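Local coordinates for L544 (Acanthamoeba polyphaga mimivirus, PDB 4AMQ), which is a virion-associated nucleotidyl transferase that binds divalent metal ions and pairs a nucleotidyltransferase domain with a helical domain, at residues T108-F112 with L179-I183; N194-Q200 with D213-K219; Y244-L248 with K362-R366. One frame throughout, in Å; residues are numbered along the deposited sequence.

Followed from the N terminus, the three contacts come in series, and none nests within or crosses another. Interaction 1 closes a loop of 66 residues, joining the turn after strand 99-108 to the turn between strands 176-178 and 184-186. Interaction 2 follows after helix 187-192 and closes a hairpin with 12 residues between its segments, pairing strands 196-204 and 209-217 of the mixed sheet. Its centre is about 21 Å from that of interaction 1. Interaction 3 spans 113 residues, mostly helix, and ties the loop before helix 248-254 to the end of helix 334-368. Its centre lies about 34 Å from that of interaction 2.

Interaction 1: T108-F112 with L179-I183; sequences TDDRF and LRGGI
Arg111 reaches across from 108-112 and donates two hydrogen bonds to one backbone oxygen, the O of Arg180. The grip is end-on. Arg111 NH2 lies 3.0 Å from Arg180 O, and Arg111 NH1 is at 3.2 Å from the same atom. The acceptor sits in the guanidinium plane, at its edge. Seen from the carbonyl, both nitrogens come from the same face of its plane, and NH1 stands well above it.

The salt bridge is made within 108-112. Arg111 NE donates to Asp109 OD1 at 2.9 Å, and Arg111 NH2 donates to Asp109 OD2 at 2.8 Å. This is a side-on pair, one nitrogen to each oxygen, and each oxygen uses its syn lone pair. A bend in the arginine chain at chi3 (-59°) turns the guanidinium back to the carboxylate. NH2 is thus shared between Asp109 and Arg180.

Apolar atoms flank the guanidinium. Ile183 CB lies over one face, and Ile183 CG1 is 3.1 Å from Arg111 NH1. Leu179 CB is 3.6 Å from Arg111 NH2. Phe112 CZ approaches Arg180 CG obliquely at 4.4 Å. Arg180 NH1 bonds to Ile127 O.

The loop contains a G1 beta bulge, in which Gly182 and Ile183 both face Leu179. It links the short strands 176-178 and 184-186. Four directed bonds, two to a carboxylate and two to a carbonyl, fix both the plane and the rotation of the guanidinium. The aspartate probably offsets its charge, and the arginine links the 3-10 segment after strand 99-108 to the loop between 176-178 and 184-186.

Interaction 2: N194-Q200 with D213-K219; sequences NSILLLQ and DIAVRYK. With MN (manganese (II) ion), chain C.
Tyr218 lays its ring against the backbone of 194-200, with Ser195 O 3.4 Å above one face, offset toward the rim. Leu197 N sits at the ring's edge, near its plane. CG lies between the backbone N and the carbonyl carbon (chi1 55°), which folds the ring back against the neighbouring strand. The same Ser195 O accepts a hydrogen bond from Tyr218 N at 3.1 Å.

Beyond this end the strands pair antiparallel. Leu197 and Val216 form a hydrogen-bonded pair, with Val216 N 2.7 Å from Leu197 O. Leu199 and Ile214 form the next such pair, and Leu199 N meets Ile214 O at 2.9 Å.

Leu197, Leu199, Ile214 and Val216 share one buried face. Leu197 and Val216 point the same way, side by side, with Leu197 CD1 3.8 Å from Val216 CB. Leu199 CD1 also meets Val216 CG2, at 3.9 Å. Ile196, Leu198 and Ala215 lie on the other face, where Ile196 CD1 touches Ala215 CB at 3.7 Å.

Gln200 and Asp213 are paired across the strands on that second side, and their side chains cross obliquely. Asp213 OD2 binds a manganese ion at 2.6 Å, together with a water, and Asp66 and Asp68 complete the protein part of the site. This is consistent with the metal centre of a nucleotidyl transferase.

Within the mixed sheet, strand 196-204 is flanked by strand 99-108, and 209-217 by 66-72. Ile214 packs on Ile69 and Asn71, and Val216 reaches the loop residues Val44 and Val73, while helix 187-192 supplies the carbonyls that hold Asn194 (Val190 O) and the hydroxyl of Tyr218 (Val191 O).

Interaction 3: Y244-L248 with K362-R366; sequences YYFML and KYFTR
Met247 meets the Phe364 ring at both ends of its side chain, CB and CE. Its CB lies 3.7 Å from Phe364 CE1. The sulfur stands above the same ring, with SD 4.9 Å from its centroid, a Met-aromatic contact at a distance. A bend at chi3 (69°) then turns the methyl back over the face. Met247 CE closes on Phe364 CZ at 3.4 Å and forms a CH-pi contact.

Phe364 extends toward the turn, with CG anti to its own backbone N (chi1 175°). Its CD2 reaches Tyr244 CD1 at 3.9 Å. The two ring planes are 33° apart, an oblique pair. Leu248 CD2 fills in beside the helix backbone, 3.7 Å from Phe364 N.

The segment 244-248 holds a type I beta turn from Tyr245 to Leu248, which leads into helix 248-254. The partner lies near the end of helix 334-368. Leu237 touches both Met247 and Phe364, and Leu248 also packs on Ile268 and Ile269 of helix 259-272.

Contact between the two segments is therefore apolar and aromatic. It rests on Met247 and Tyr244 against the Phe364 ring, with Leu248 CD2 packed on the helix backbone, without directed polar bonds.

Interaction 1: T108-F112 with L179-I183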
loop_
_atom_site.group_PDB
_atom_site.type_symbol
_atom_site.label_atom_id
_atom_site.label_comp_id
_atom_site.label_asym_id
_atom_site.label_seq_id
_atom_site.Cartn_x
_atom_site.Cartn_y
_atom_site.Cartn_z
ATOM N N THR A 108 -18.852 1.891 -2.523
ATOM C CA THR A 108 -18.405 3.155 -3.093
ATOM C C THR A 108 -19.377 4.283 -2.776
ATOM O O THR A 108 -20.565 4.049 -2.553
ATOM C CB THR A 108 -18.221 3.067 -4.622
ATOM O OG1 THR A 108 -19.437 2.617 -5.232
ATOM C CG2 THR A 108 -17.089 2.109 -4.975
ATOM N N ASP A 109 -18.856 5.504 -2.748
ATOM C CA ASP A 109 -19.672 6.695 -2.554
ATOM C C ASP A 109 -19.740 7.442 -3.880
ATOM O O ASP A 109 -18.880 8.270 -4.181
ATOM C CB ASP A 109 -19.064 7.586 -1.469
ATOM C CG ASP A 109 -19.941 8.776 -1.131
ATOM O OD1 ASP A 109 -20.894 9.053 -1.889
ATOM O OD2 ASP A 109 -19.670 9.442 -0.109
ATOM N N ASP A 110 -20.766 7.142 -4.669
ATOM C CA ASP A 110 -20.841 7.604 -6.055
ATOM C C ASP A 110 -20.894 9.125 -6.230
ATOM O O ASP A 110 -20.770 9.628 -7.350
ATOM C CB ASP A 110 -22.012 6.931 -6.782
ATOM C CG ASP A 110 -21.767 5.452 -7.030
ATOM O OD1 ASP A 110 -20.592 5.063 -7.201
ATOM O OD2 ASP A 110 -22.747 4.678 -7.050
ATOM N N ARG A 111 -21.073 9.855 -5.131
ATOM C CA ARG A 111 -21.047 11.315 -5.174
ATOM C C ARG A 111 -19.646 11.796 -5.531
ATOM O O ARG A 111 -19.458 12.931 -5.972
ATOM C CB ARG A 111 -21.474 11.910 -3.829
ATOM C CG ARG A 111 -22.869 11.508 -3.371
ATOM C CD ARG A 111 -23.164 12.021 -1.959
ATOM N NE ARG A 111 -22.209 11.509 -0.979
ATOM C CZ ARG A 111 -22.058 11.991 0.252
ATOM N NH1 ARG A 111 -22.799 13.008 0.670
ATOM N NH2 ARG A 111 -21.157 11.459 1.069
ATOM N N PHE A 112 -18.664 10.920 -5.335
ATOM C CA PHE A 112 -17.288 11.213 -5.698
ATOM C C PHE A 112 -16.930 10.511 -7.000
ATOM O O PHE A 112 -15.766 10.483 -7.396
ATOM C CB PHE A 112 -16.338 10.805 -4.568
ATOM C CG PHE A 112 -16.545 11.584 -3.300
ATOM C CD1 PHE A 112 -15.932 12.812 -3.121
ATOM C CD2 PHE A 112 -17.360 11.094 -2.291
ATOM C CE1 PHE A 112 -16.123 13.534 -1.963
ATOM C CE2 PHE A 112 -17.554 11.812 -1.130
ATOM C CZ PHE A 112 -16.936 13.034 -0.968
ATOM N N LEU A 179 -21.020 8.825 6.219
ATOM C CA LEU A 179 -20.225 9.424 5.153
ATOM C C LEU A 179 -20.186 10.942 5.285
ATOM O O LEU A 179 -20.896 11.524 6.104
ATOM C CB LEU A 179 -20.788 9.045 3.780
ATOM C CG LEU A 179 -20.589 7.618 3.256
ATOM C CD1 LEU A 179 -19.890 6.726 4.274
ATOM C CD2 LEU A 179 -21.920 7.016 2.828
ATOM N N ARG A 180 -19.345 11.577 4.473
ATOM C CA ARG A 180 -19.273 13.031 4.425
ATOM C C ARG A 180 -20.670 13.622 4.268
ATOM O O ARG A 180 -21.524 13.047 3.586
ATOM C CB ARG A 180 -18.390 13.488 3.259
ATOM C CG ARG A 180 -16.906 13.168 3.412
ATOM C CD ARG A 180 -16.210 14.146 4.350
ATOM N NE ARG A 180 -14.780 13.871 4.472
ATOM C CZ ARG A 180 -13.850 14.418 3.695
ATOM N NH1 ARG A 180 -14.202 15.261 2.737
ATOM N NH2 ARG A 180 -12.569 14.120 3.867
ATOM N N GLY A 181 -20.901 14.768 4.903
ATOM C CA GLY A 181 -22.181 15.446 4.804
ATOM C C GLY A 181 -23.232 14.874 5.734
ATOM O O GLY A 181 -24.334 15.408 5.842
ATOM N N GLY A 182 -22.892 13.778 6.405
ATOM C CA GLY A 182 -23.797 13.155 7.355
ATOM C C GLY A 182 -24.642 12.036 6.772
ATOM O O GLY A 182 -25.588 11.570 7.410
ATOM N N ILE A 183 -24.302 11.600 5.561
ATOM C CA ILE A 183 -25.033 10.517 4.906
ATOM C C ILE A 183 -24.793 9.183 5.608
ATOM O O ILE A 183 -23.654 8.803 5.867
ATOM C CB ILE A 183 -24.646 10.389 3.418
ATOM C CG1 ILE A 183 -24.774 11.743 2.714
ATOM C CG2 ILE A 183 -25.503 9.333 2.729
ATOM C CD1 ILE A 183 -26.134 12.390 2.867
#

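Interaction 2: N194-Q200 with D213-K219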
loop_
_atom_site.group_PDB
_atom_site.type_symbol
_atom_site.label_atom_id
_atom_site.label_comp_id
_atom_site.label_asym_id
_atom_site.label_seq_id
_atom_site.Cartn_x
_atom_site.Cartn_y
_atom_site.Cartn_z
ATOM N N ASN A 194 -22.229 -5.711 -3.725
ATOM C CA ASN A 194 -20.857 -5.910 -4.179
ATOM C C ASN A 194 -20.467 -7.379 -4.253
ATOM O O ASN A 194 -21.121 -8.232 -3.658
ATOM C CB ASN A 194 -19.881 -5.130 -3.294
ATOM C CG ASN A 194 -19.963 -3.631 -3.521
ATOM O OD1 ASN A 194 -19.257 -3.081 -4.369
ATOM N ND2 ASN A 194 -20.833 -2.963 -2.772
ATOM N N SER A 195 -19.397 -7.669 -4.985
ATOM C CA SER A 195 -18.960 -9.048 -5.174
ATOM C C SER A 195 -17.690 -9.363 -4.394
ATOM O O SER A 195 -17.365 -10.527 -4.169
ATOM C CB SER A 195 -18.734 -9.334 -6.659
ATOM O OG SER A 195 -19.903 -9.068 -7.414
ATOM N N ILE A 196 -16.971 -8.323 -3.991
ATOM C CA ILE A 196 -15.700 -8.502 -3.301
ATOM C C ILE A 196 -15.477 -7.451 -2.216
ATOM O O ILE A 196 -15.930 -6.315 -2.334
ATOM C CB ILE A 196 -14.518 -8.449 -4.287
ATOM C CG1 ILE A 196 -13.192 -8.587 -3.535
ATOM C CG2 ILE A 196 -14.545 -7.152 -5.079
ATOM C CD1 ILE A 196 -11.978 -8.274 -4.374
ATOM N N LEU A 197 -14.785 -7.848 -1.152
ATOM C CA LEU A 197 -14.333 -6.905 -0.136
ATOM C C LEU A 197 -12.848 -7.115 0.136
ATOM O O LEU A 197 -12.316 -8.208 -0.078
ATOM C CB LEU A 197 -15.157 -7.034 1.149
ATOM C CG LEU A 197 -15.160 -8.366 1.900
ATOM C CD1 LEU A 197 -13.940 -8.478 2.805
ATOM C CD2 LEU A 197 -16.437 -8.508 2.717
ATOM N N LEU A 198 -12.174 -6.063 0.589
ATOM C CA LEU A 198 -10.739 -6.138 0.842
ATOM C C LEU A 198 -10.449 -5.997 2.328
ATOM O O LEU A 198 -10.891 -5.033 2.959
ATOM C CB LEU A 198 -9.996 -5.044 0.066
ATOM C CG LEU A 198 -8.469 -5.007 0.186
ATOM C CD1 LEU A 198 -7.853 -6.169 -0.571
ATOM C CD2 LEU A 198 -7.911 -3.689 -0.334
ATOM N N LEU A 199 -9.723 -6.965 2.880
ATOM C CA LEU A 199 -9.268 -6.894 4.263
ATOM C C LEU A 199 -7.845 -6.342 4.302
ATOM O O LEU A 199 -6.921 -6.954 3.761
ATOM C CB LEU A 199 -9.307 -8.279 4.915
ATOM C CG LEU A 199 -10.646 -9.021 4.932
ATOM C CD1 LEU A 199 -10.483 -10.431 5.495
ATOM C CD2 LEU A 199 -11.688 -8.244 5.719
ATOM N N GLN A 200 -7.664 -5.185 4.928
ATOM C CA GLN A 200 -6.332 -4.595 5.028
ATOM C C GLN A 200 -5.735 -4.784 6.415
ATOM O O GLN A 200 -6.081 -4.075 7.360
ATOM C CB GLN A 200 -6.347 -3.116 4.643
ATOM C CG GLN A 200 -6.463 -2.888 3.143
ATOM C CD GLN A 200 -6.276 -1.436 2.759
ATOM O OE1 GLN A 200 -6.549 -0.533 3.548
ATOM N NE2 GLN A 200 -5.799 -1.205 1.541
ATOM N N ASP A 213 -2.853 -7.733 2.448
ATOM C CA ASP A 213 -4.094 -7.375 1.771
ATOM C C ASP A 213 -4.800 -8.624 1.249
ATOM O O ASP A 213 -4.271 -9.332 0.387
ATOM C CB ASP A 213 -3.827 -6.393 0.623
ATOM C CG ASP A 213 -3.314 -5.043 1.109
ATOM O OD1 ASP A 213 -3.673 -4.629 2.233
ATOM O OD2 ASP A 213 -2.553 -4.393 0.362
ATOM N N ILE A 214 -5.992 -8.891 1.776
ATOM C CA ILE A 214 -6.767 -10.063 1.377
ATOM C C ILE A 214 -8.034 -9.677 0.619
ATOM O O ILE A 214 -8.985 -9.160 1.208
ATOM C CB ILE A 214 -7.189 -10.913 2.593
ATOM C CG1 ILE A 214 -6.020 -11.096 3.566
ATOM C CG2 ILE A 214 -7.755 -12.257 2.130
ATOM C CD1 ILE A 214 -4.778 -11.689 2.934
ATOM N N ALA A 215 -8.041 -9.937 -0.685
ATOM C CA ALA A 215 -9.219 -9.700 -1.514
ATOM C C ALA A 215 -10.185 -10.868 -1.374
ATOM O O ALA A 215 -9.908 -11.974 -1.833
ATOM C CB ALA A 215 -8.818 -9.517 -2.962
ATOM N N VAL A 216 -11.319 -10.619 -0.734
ATOM C CA VAL A 216 -12.293 -11.670 -0.482
ATOM C C VAL A 216 -13.435 -11.619 -1.495
ATOM O O VAL A 216 -14.262 -10.708 -1.468
ATOM C CB VAL A 216 -12.856 -11.572 0.944
ATOM C CG1 VAL A 216 -13.878 -12.668 1.186
ATOM C CG2 VAL A 216 -11.723 -11.652 1.964
ATOM N N ARG A 217 -13.465 -12.599 -2.394
ATOM C CA ARG A 217 -14.536 -12.707 -3.378
ATOM C C ARG A 217 -15.625 -13.634 -2.858
ATOM O O ARG A 217 -15.418 -14.842 -2.741
ATOM C CB ARG A 217 -14.000 -13.238 -4.710
ATOM C CG ARG A 217 -14.948 -13.019 -5.883
ATOM C CD ARG A 217 -14.675 -13.997 -7.017
ATOM N NE ARG A 217 -13.250 -14.122 -7.310
ATOM C CZ ARG A 217 -12.588 -13.353 -8.170
ATOM N NH1 ARG A 217 -13.224 -12.391 -8.830
ATOM N NH2 ARG A 217 -11.292 -13.545 -8.370
ATOM N N TYR A 218 -16.786 -13.066 -2.551
ATOM C CA TYR A 218 -17.884 -13.838 -1.979
ATOM C C TYR A 218 -19.049 -14.031 -2.956
ATOM O O TYR A 218 -20.084 -14.588 -2.591
ATOM C CB TYR A 218 -18.370 -13.195 -0.676
ATOM C CG TYR A 218 -18.756 -11.742 -0.823
ATOM C CD1 TYR A 218 -17.791 -10.743 -0.788
ATOM C CD2 TYR A 218 -20.082 -11.369 -1.004
ATOM C CE1 TYR A 218 -18.136 -9.412 -0.927
ATOM C CE2 TYR A 218 -20.436 -10.039 -1.144
ATOM C CZ TYR A 218 -19.460 -9.066 -1.106
ATOM O OH TYR A 218 -19.803 -7.741 -1.242
ATOM N N LYS A 219 -18.873 -13.564 -4.191
ATOM C CA LYS A 219 -19.825 -13.832 -5.270
ATOM C C LYS A 219 -19.147 -14.614 -6.391
ATOM O O LYS A 219 -17.949 -14.459 -6.622
ATOM C CB LYS A 219 -20.399 -12.536 -5.848
ATOM C CG LYS A 219 -21.448 -11.849 -4.992
ATOM C CD LYS A 219 -22.387 -11.033 -5.873
ATOM C CE LYS A 219 -22.924 -9.804 -5.157
ATOM N NZ LYS A 219 -23.606 -10.130 -3.881
HETATM MN MN MN C . -0.535 -4.829 -1.149
HETATM O O HOH W 1 -0.083 -2.327 -0.825
#

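Interaction 3: Y244-L248 with K362-R366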
loop_
_atom_site.group_PDB
_atom_site.type_symbol
_atom_site.label_atom_id
_atom_site.label_comp_id
_atom_site.label_asym_id
_atom_site.label_seq_id
_atom_site.Cartn_x
_atom_site.Cartn_y
_atom_site.Cartn_z
ATOM N N TYR A 244 13.298 7.403 -12.237
ATOM C CA TYR A 244 13.960 6.387 -13.052
ATOM C C TYR A 244 13.919 4.973 -12.480
ATOM O O TYR A 244 13.983 3.999 -13.225
ATOM C CB TYR A 244 15.401 6.809 -13.351
ATOM C CG TYR A 244 15.482 8.061 -14.196
ATOM C CD1 TYR A 244 14.801 8.150 -15.405
ATOM C CD2 TYR A 244 16.216 9.165 -13.774
ATOM C CE1 TYR A 244 14.862 9.295 -16.178
ATOM C CE2 TYR A 244 16.282 10.316 -14.540
ATOM C CZ TYR A 244 15.604 10.375 -15.741
ATOM O OH TYR A 244 15.666 11.517 -16.507
ATOM N N TYR A 245 13.818 4.858 -11.160
ATOM C CA TYR A 245 13.711 3.547 -10.533
ATOM C C TYR A 245 12.356 2.911 -10.825
ATOM O O TYR A 245 12.270 1.734 -11.176
ATOM C CB TYR A 245 13.923 3.644 -9.026
ATOM C CG TYR A 245 13.684 2.338 -8.311
ATOM C CD1 TYR A 245 14.532 1.258 -8.505
ATOM C CD2 TYR A 245 12.611 2.182 -7.445
ATOM C CE1 TYR A 245 14.321 0.064 -7.860
ATOM C CE2 TYR A 245 12.392 0.985 -6.787
ATOM C CZ TYR A 245 13.253 -0.068 -6.999
ATOM O OH TYR A 245 13.048 -1.264 -6.350
ATOM N N PHE A 246 11.297 3.698 -10.678
ATOM C CA PHE A 246 9.950 3.193 -10.897
ATOM C C PHE A 246 9.621 3.045 -12.383
ATOM O O PHE A 246 8.704 2.313 -12.755
ATOM C CB PHE A 246 8.927 4.072 -10.173
ATOM C CG PHE A 246 9.048 4.015 -8.674
ATOM C CD1 PHE A 246 8.470 2.977 -7.959
ATOM C CD2 PHE A 246 9.757 4.985 -7.982
ATOM C CE1 PHE A 246 8.588 2.912 -6.581
ATOM C CE2 PHE A 246 9.878 4.924 -6.605
ATOM C CZ PHE A 246 9.291 3.888 -5.903
ATOM N N MET A 247 10.388 3.726 -13.228
ATOM C CA MET A 247 10.226 3.607 -14.671
ATOM C C MET A 247 10.833 2.305 -15.189
ATOM O O MET A 247 10.632 1.937 -16.344
ATOM C CB MET A 247 10.840 4.813 -15.382
ATOM C CG MET A 247 10.149 6.130 -15.048
ATOM S SD MET A 247 11.172 7.585 -15.354
ATOM C CE MET A 247 11.264 7.570 -17.144
ATOM N N LEU A 248 11.576 1.611 -14.330
ATOM C CA LEU A 248 12.096 0.291 -14.668
ATOM C C LEU A 248 10.980 -0.751 -14.654
ATOM O O LEU A 248 11.070 -1.772 -15.332
ATOM C CB LEU A 248 13.196 -0.133 -13.690
ATOM C CG LEU A 248 14.525 0.625 -13.708
ATOM C CD1 LEU A 248 15.421 0.123 -12.588
ATOM C CD2 LEU A 248 15.223 0.487 -15.053
ATOM N N LYS A 362 20.722 5.229 -15.245
ATOM C CA LYS A 362 21.549 4.569 -16.247
ATOM C C LYS A 362 20.983 3.219 -16.665
ATOM O O LYS A 362 21.067 2.837 -17.834
ATOM C CB LYS A 362 22.975 4.399 -15.731
ATOM C CG LYS A 362 23.039 3.967 -14.280
ATOM C CD LYS A 362 24.464 3.660 -13.845
ATOM C CE LYS A 362 24.989 2.414 -14.525
ATOM N NZ LYS A 362 26.235 1.907 -13.884
ATOM N N TYR A 363 20.411 2.491 -15.709
ATOM C CA TYR A 363 19.788 1.215 -16.031
ATOM C C TYR A 363 18.528 1.434 -16.851
ATOM O O TYR A 363 18.162 0.601 -17.680
ATOM C CB TYR A 363 19.484 0.421 -14.767
ATOM C CG TYR A 363 20.728 0.106 -13.981
ATOM C CD1 TYR A 363 21.510 -0.993 -14.301
ATOM C CD2 TYR A 363 21.136 0.921 -12.932
ATOM C CE1 TYR A 363 22.656 -1.281 -13.595
ATOM C CE2 TYR A 363 22.283 0.642 -12.221
ATOM C CZ TYR A 363 23.040 -0.461 -12.557
ATOM O OH TYR A 363 24.187 -0.753 -11.856
ATOM N N PHE A 364 17.864 2.558 -16.618
ATOM C CA PHE A 364 16.721 2.922 -17.432
ATOM C C PHE A 364 17.169 3.204 -18.862
ATOM O O PHE A 364 16.717 2.550 -19.802
ATOM C CB PHE A 364 16.004 4.143 -16.863
ATOM C CG PHE A 364 14.882 4.631 -17.731
ATOM C CD1 PHE A 364 13.689 3.932 -17.796
ATOM C CD2 PHE A 364 15.028 5.776 -18.496
ATOM C CE1 PHE A 364 12.655 4.372 -18.602
ATOM C CE2 PHE A 364 13.998 6.221 -19.303
ATOM C CZ PHE A 364 12.811 5.517 -19.356
ATOM N N THR A 365 18.062 4.179 -19.016
ATOM C CA THR A 365 18.548 4.575 -20.335
ATOM C C THR A 365 19.091 3.382 -21.117
ATOM O O THR A 365 18.905 3.288 -22.329
ATOM C CB THR A 365 19.631 5.672 -20.241
ATOM O OG1 THR A 365 20.735 5.196 -19.461
ATOM C CG2 THR A 365 19.063 6.932 -19.596
ATOM N N ARG A 366 19.755 2.471 -20.415
ATOM C CA ARG A 366 20.310 1.272 -21.036
ATOM C C ARG A 366 19.235 0.381 -21.651
ATOM O O ARG A 366 19.350 -0.039 -22.802
ATOM C CB ARG A 366 21.107 0.468 -20.013
ATOM C CG ARG A 366 21.473 -0.926 -20.485
ATOM C CD ARG A 366 22.176 -1.695 -19.388
ATOM N NE ARG A 366 23.335 -0.965 -18.883
ATOM C CZ ARG A 366 24.044 -1.333 -17.823
ATOM N NH1 ARG A 366 23.712 -2.426 -17.147
ATOM N NH2 ARG A 366 25.085 -0.607 -17.434
#